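PDB 3LJX: MmoQ Response regulator from Methylococcus capsulatus, which probably makes cyclic di-GMP from two GTP as a response regulator with a diguanylate cyclase domain, the chain here being its HDOD-containing part. Local coordinates for residues I25-L39 with L80-L92. Sequence-based numbering, arbitrary orientation.
Sequences ILNLAQREDVTAEAL and LPAVRQFALSLSL
L26 lies against the C-terminal end of segment 80-92, its isobutyl group set among backbone atoms as much as side chains. CG, anti to the carbonyl carbon and beside the backbone N (chi1 -75°), leads the methyls toward 87-91. CD2 sits 3.3 Å from A87 O and also meets S91 OG. CD1 rests on the backbone of S91, 3.7 Å from S91 N. The S91 hydroxyl that borders CD2 is itself tied back to L88 O, which also takes the S91 N-H. Were this leucine cut back to an alanine, a gap would probably open between the helix and the turn at 88-91, with A87 O and the S91 hydroxyl losing their apolar cover.

Its neighbour in sequence, I25, puts CG2 against both A87 CB (3.8 Å) and L90 CD1. Between the helices A29 CB meets A87 CB at 3.8 Å, two small residues, consistent with an approach of the short axes to 9.1 Å; L88 CD2 flanks A29 CB and reaches Q30 CG.

Farther along, L80 and R84 face the return of the chain. L80 CD1 packs on L39 CD2 at 3.7 Å. The R84 chain bends at chi3 (-105°), bringing NE edge-on to A29 O at the end of the first helix; the resulting hydrogen bond is weak, 3.4 Å from NE to O. Its NH2 lies 3.8 Å from V34 CG2.

The continuation of helix 36-43 adds L42 against I25 and I43 against V83 and A87. T35 caps that helix, its OG1 accepting from A38 N. This is plain helix-to-helix packing inside the all-helical HDOD domain: segments 25-29 and 80-88 run roughly antiparallel but well splayed, at a signed crossing angle of -141°, with an alanine-alanine contact between them, and the connection 30-35 meets helix 80-88 through V34, at L80 and R84.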
loop_
_atom_site.group_PDB
_atom_site.type_symbol
_atom_site.label_atom_id
_atom_site.label_comp_id
_atom_site.label_asym_id
_atom_site.label_seq_id
_atom_site.Cartn_x
_atom_site.Cartn_y
_atom_site.Cartn_z
ATOM N N ILE A 25 -17.094 5.970 2.516
ATOM C CA ILE A 25 -16.910 4.942 3.528
ATOM C C ILE A 25 -17.872 5.212 4.682
ATOM O O ILE A 25 -18.573 4.300 5.142
ATOM C CB ILE A 25 -15.441 4.866 4.026
ATOM C CG1 ILE A 25 -14.552 4.194 2.973
ATOM C CG2 ILE A 25 -15.363 4.083 5.324
ATOM C CD1 ILE A 25 -13.063 4.368 3.224
ATOM N N LEU A 26 -17.920 6.465 5.133
ATOM C CA LEU A 26 -18.824 6.861 6.216
ATOM C C LEU A 26 -20.281 6.593 5.854
ATOM O O LEU A 26 -21.044 6.062 6.662
ATOM C CB LEU A 26 -18.639 8.335 6.574
ATOM C CG LEU A 26 -17.373 8.632 7.379
ATOM C CD1 LEU A 26 -17.133 10.127 7.470
ATOM C CD2 LEU A 26 -17.455 8.001 8.773
ATOM N N ASN A 27 -20.660 6.954 4.635
ATOM C CA ASN A 27 -22.010 6.706 4.159
ATOM C C ASN A 27 -22.387 5.241 4.307
ATOM O O ASN A 27 -23.422 4.906 4.873
ATOM C CB ASN A 27 -22.146 7.127 2.702
ATOM C CG ASN A 27 -23.502 6.781 2.130
ATOM O OD1 ASN A 27 -23.652 5.789 1.409
ATOM N ND2 ASN A 27 -24.509 7.592 2.460
ATOM N N LEU A 28 -21.529 4.367 3.799
ATOM C CA LEU A 28 -21.737 2.922 3.892
ATOM C C LEU A 28 -21.702 2.424 5.345
ATOM O O LEU A 28 -22.504 1.583 5.750
ATOM C CB LEU A 28 -20.676 2.198 3.068
ATOM C CG LEU A 28 -21.023 0.780 2.662
ATOM C CD1 LEU A 28 -22.327 0.790 1.862
ATOM C CD2 LEU A 28 -19.870 0.170 1.851
ATOM N N ALA A 29 -20.762 2.942 6.128
ATOM C CA ALA A 29 -20.625 2.512 7.508
ATOM C C ALA A 29 -21.872 2.864 8.335
ATOM O O ALA A 29 -22.223 2.154 9.280
ATOM C CB ALA A 29 -19.357 3.108 8.131
ATOM N N GLN A 30 -22.537 3.958 7.970
ATOM C CA GLN A 30 -23.742 4.397 8.674
ATOM C C GLN A 30 -24.989 3.781 8.072
ATOM O O GLN A 30 -26.092 4.011 8.551
ATOM C CB GLN A 30 -23.866 5.912 8.633
ATOM C CG GLN A 30 -22.836 6.617 9.462
ATOM C CD GLN A 30 -22.624 8.057 9.020
ATOM O OE1 GLN A 30 -21.865 8.795 9.643
ATOM N NE2 GLN A 30 -23.290 8.461 7.945
ATOM N N ARG A 31 -24.817 3.010 7.007
ATOM C CA ARG A 31 -25.964 2.408 6.366
ATOM C C ARG A 31 -26.485 1.293 7.257
ATOM O O ARG A 31 -25.717 0.475 7.761
ATOM C CB ARG A 31 -25.612 1.904 4.968
ATOM C CG ARG A 31 -26.775 2.013 3.994
ATOM C CD ARG A 31 -26.316 2.174 2.548
ATOM N NE ARG A 31 -25.665 0.980 2.016
ATOM C CZ ARG A 31 -26.096 -0.269 2.194
ATOM N NH1 ARG A 31 -27.194 -0.515 2.900
ATOM N NH2 ARG A 31 -25.421 -1.277 1.659
ATOM N N GLU A 32 -27.798 1.285 7.462
ATOM C CA GLU A 32 -28.441 0.324 8.345
ATOM C C GLU A 32 -27.936 -1.087 8.074
ATOM O O GLU A 32 -27.430 -1.761 8.977
ATOM C CB GLU A 32 -29.961 0.380 8.160
ATOM C CG GLU A 32 -30.771 -0.332 9.240
ATOM C CD GLU A 32 -31.057 0.552 10.447
ATOM O OE1 GLU A 32 -30.169 1.338 10.845
ATOM O OE2 GLU A 32 -32.176 0.451 10.999
ATOM N N ASP A 33 -28.055 -1.523 6.824
ATOM C CA ASP A 33 -27.736 -2.901 6.475
ATOM C C ASP A 33 -26.677 -3.023 5.379
ATOM O O ASP A 33 -26.999 -3.154 4.200
ATOM C CB ASP A 33 -29.009 -3.654 6.079
ATOM C CG ASP A 33 -29.985 -3.794 7.237
ATOM O OD1 ASP A 33 -31.105 -3.244 7.142
ATOM O OD2 ASP A 33 -29.630 -4.448 8.244
ATOM N N VAL A 34 -25.413 -2.984 5.786
ATOM C CA VAL A 34 -24.292 -3.149 4.868
ATOM C C VAL A 34 -23.626 -4.499 5.077
ATOM O O VAL A 34 -23.488 -4.950 6.215
ATOM C CB VAL A 34 -23.230 -2.058 5.080
ATOM C CG1 VAL A 34 -23.667 -0.781 4.417
ATOM C CG2 VAL A 34 -22.971 -1.840 6.574
ATOM N N THR A 35 -23.208 -5.138 3.985
ATOM C CA THR A 35 -22.512 -6.419 4.065
ATOM C C THR A 35 -21.044 -6.231 4.462
ATOM O O THR A 35 -20.463 -5.163 4.264
ATOM C CB THR A 35 -22.545 -7.172 2.720
ATOM O OG1 THR A 35 -21.994 -6.335 1.693
ATOM C CG2 THR A 35 -23.972 -7.555 2.340
ATOM N N ALA A 36 -20.454 -7.282 5.020
ATOM C CA ALA A 36 -19.018 -7.317 5.262
ATOM C C ALA A 36 -18.298 -7.040 3.955
ATOM O O ALA A 36 -17.356 -6.240 3.898
ATOM C CB ALA A 36 -18.616 -8.676 5.803
ATOM N N GLU A 37 -18.771 -7.702 2.903
ATOM C CA GLU A 37 -18.143 -7.658 1.591
ATOM C C GLU A 37 -18.139 -6.259 0.980
ATOM O O GLU A 37 -17.111 -5.806 0.473
ATOM C CB GLU A 37 -18.816 -8.655 0.642
ATOM C CG GLU A 37 -18.544 -10.126 0.977
ATOM C CD GLU A 37 -19.206 -10.594 2.282
ATOM O OE1 GLU A 37 -20.236 -10.007 2.695
ATOM O OE2 GLU A 37 -18.693 -11.566 2.887
ATOM N N ALA A 38 -19.282 -5.576 1.019
ATOM C CA ALA A 38 -19.373 -4.250 0.410
ATOM C C ALA A 38 -18.496 -3.268 1.165
ATOM O O ALA A 38 -17.862 -2.401 0.573
ATOM C CB ALA A 38 -20.813 -3.759 0.392
ATOM N N LEU A 39 -18.469 -3.409 2.484
ATOM C CA LEU A 39 -17.696 -2.515 3.319
ATOM C C LEU A 39 -16.191 -2.716 3.077
ATOM O O LEU A 39 -15.449 -1.748 2.913
ATOM C CB LEU A 39 -18.029 -2.755 4.790
ATOM C CG LEU A 39 -17.388 -1.708 5.695
ATOM C CD1 LEU A 39 -17.808 -0.317 5.226
ATOM C CD2 LEU A 39 -17.750 -1.942 7.153
ATOM N N LEU A 80 -17.426 -7.737 12.155
ATOM C CA LEU A 80 -17.869 -6.541 11.431
ATOM C C LEU A 80 -18.079 -5.304 12.334
ATOM O O LEU A 80 -17.743 -4.185 11.942
ATOM C CB LEU A 80 -19.148 -6.832 10.626
ATOM C CG LEU A 80 -19.854 -5.624 9.979
ATOM C CD1 LEU A 80 -18.922 -4.804 9.093
ATOM C CD2 LEU A 80 -21.041 -6.075 9.168
ATOM N N PRO A 81 -18.647 -5.495 13.542
ATOM C CA PRO A 81 -18.832 -4.315 14.405
ATOM C C PRO A 81 -17.515 -3.585 14.718
ATOM O O PRO A 81 -17.467 -2.344 14.632
ATOM C CB PRO A 81 -19.449 -4.901 15.681
ATOM C CG PRO A 81 -20.180 -6.151 15.205
ATOM C CD PRO A 81 -19.313 -6.699 14.083
ATOM N N ALA A 82 -16.460 -4.325 15.075
ATOM C CA ALA A 82 -15.189 -3.675 15.385
ATOM C C ALA A 82 -14.635 -2.946 14.159
ATOM O O ALA A 82 -14.207 -1.799 14.256
ATOM C CB ALA A 82 -14.174 -4.678 15.926
ATOM N N VAL A 83 -14.667 -3.597 12.998
ATOM C CA VAL A 83 -14.139 -2.970 11.801
ATOM C C VAL A 83 -14.971 -1.734 11.460
ATOM O O VAL A 83 -14.431 -0.705 11.025
ATOM C CB VAL A 83 -14.083 -3.955 10.618
ATOM C CG1 VAL A 83 -13.917 -3.210 9.295
ATOM C CG2 VAL A 83 -12.961 -4.973 10.847
ATOM N N ARG A 84 -16.280 -1.827 11.684
ATOM C CA ARG A 84 -17.169 -0.697 11.433
ATOM C C ARG A 84 -16.779 0.526 12.275
ATOM O O ARG A 84 -16.782 1.662 11.783
ATOM C CB ARG A 84 -18.625 -1.080 11.683
ATOM C CG ARG A 84 -19.602 -0.002 11.251
ATOM C CD ARG A 84 -20.937 -0.145 11.955
ATOM N NE ARG A 84 -21.963 -0.677 11.073
ATOM C CZ ARG A 84 -22.414 -1.923 11.129
ATOM N NH1 ARG A 84 -21.928 -2.768 12.040
ATOM N NH2 ARG A 84 -23.357 -2.316 10.278
ATOM N N GLN A 85 -16.421 0.293 13.534
ATOM C CA GLN A 85 -15.926 1.370 14.395
ATOM C C GLN A 85 -14.772 2.152 13.743
ATOM O O GLN A 85 -14.717 3.379 13.836
ATOM C CB GLN A 85 -15.481 0.814 15.755
ATOM C CG GLN A 85 -16.634 0.318 16.623
ATOM C CD GLN A 85 -17.489 1.455 17.132
ATOM O OE1 GLN A 85 -16.967 2.445 17.649
ATOM N NE2 GLN A 85 -18.810 1.325 16.993
ATOM N N PHE A 86 -13.842 1.446 13.102
ATOM C CA PHE A 86 -12.714 2.116 12.466
ATOM C C PHE A 86 -13.200 2.945 11.288
ATOM O O PHE A 86 -12.732 4.075 11.065
ATOM C CB PHE A 86 -11.660 1.103 12.016
ATOM C CG PHE A 86 -10.767 0.654 13.128
ATOM C CD1 PHE A 86 -9.627 1.372 13.448
ATOM C CD2 PHE A 86 -11.084 -0.467 13.882
ATOM C CE1 PHE A 86 -8.801 0.970 14.493
ATOM C CE2 PHE A 86 -10.269 -0.874 14.935
ATOM C CZ PHE A 86 -9.126 -0.152 15.242
ATOM N N ALA A 87 -14.145 2.381 10.537
ATOM C CA ALA A 87 -14.768 3.100 9.422
ATOM C C ALA A 87 -15.518 4.365 9.874
ATOM O O ALA A 87 -15.398 5.420 9.248
ATOM C CB ALA A 87 -15.677 2.178 8.625
ATOM N N LEU A 88 -16.267 4.268 10.973
ATOM C CA LEU A 88 -16.997 5.426 11.491
ATOM C C LEU A 88 -16.037 6.437 12.087
ATOM O O LEU A 88 -16.404 7.589 12.306
ATOM C CB LEU A 88 -17.999 5.010 12.571
ATOM C CG LEU A 88 -19.141 4.081 12.160
ATOM C CD1 LEU A 88 -19.806 3.490 13.398
ATOM C CD2 LEU A 88 -20.152 4.807 11.282
ATOM N N SER A 89 -14.807 6.021 12.369
ATOM C CA SER A 89 -13.877 6.941 13.023
ATOM C C SER A 89 -13.435 8.054 12.077
ATOM O O SER A 89 -12.969 9.094 12.523
ATOM C CB SER A 89 -12.662 6.213 13.608
ATOM O OG SER A 89 -11.760 5.851 12.582
ATOM N N LEU A 90 -13.586 7.846 10.772
ATOM C CA LEU A 90 -13.225 8.888 9.813
ATOM C C LEU A 90 -14.025 10.175 10.064
ATOM O O LEU A 90 -13.547 11.272 9.769
ATOM C CB LEU A 90 -13.404 8.411 8.366
ATOM C CG LEU A 90 -12.609 7.173 7.951
ATOM C CD1 LEU A 90 -13.006 6.769 6.557
ATOM C CD2 LEU A 90 -11.102 7.402 8.054
ATOM N N SER A 91 -15.235 10.034 10.607
ATOM C CA SER A 91 -16.028 11.183 11.056
ATOM C C SER A 91 -15.119 12.258 11.634
ATOM O O SER A 91 -15.236 13.435 11.290
ATOM C CB SER A 91 -17.043 10.768 12.127
ATOM O OG SER A 91 -18.026 9.886 11.614
ATOM N N LEU A 92 -14.221 11.836 12.523
ATOM C CA LEU A 92 -13.222 12.717 13.120
ATOM C C LEU A 92 -12.316 13.351 12.060
ATOM O O LEU A 92 -11.349 14.049 12.384
ATOM C CB LEU A 92 -12.374 11.937 14.130
ATOM C CG LEU A 92 -13.106 11.396 15.362
ATOM C CD1 LEU A 92 -12.488 10.083 15.866
ATOM C CD2 LEU A 92 -13.148 12.456 16.459
#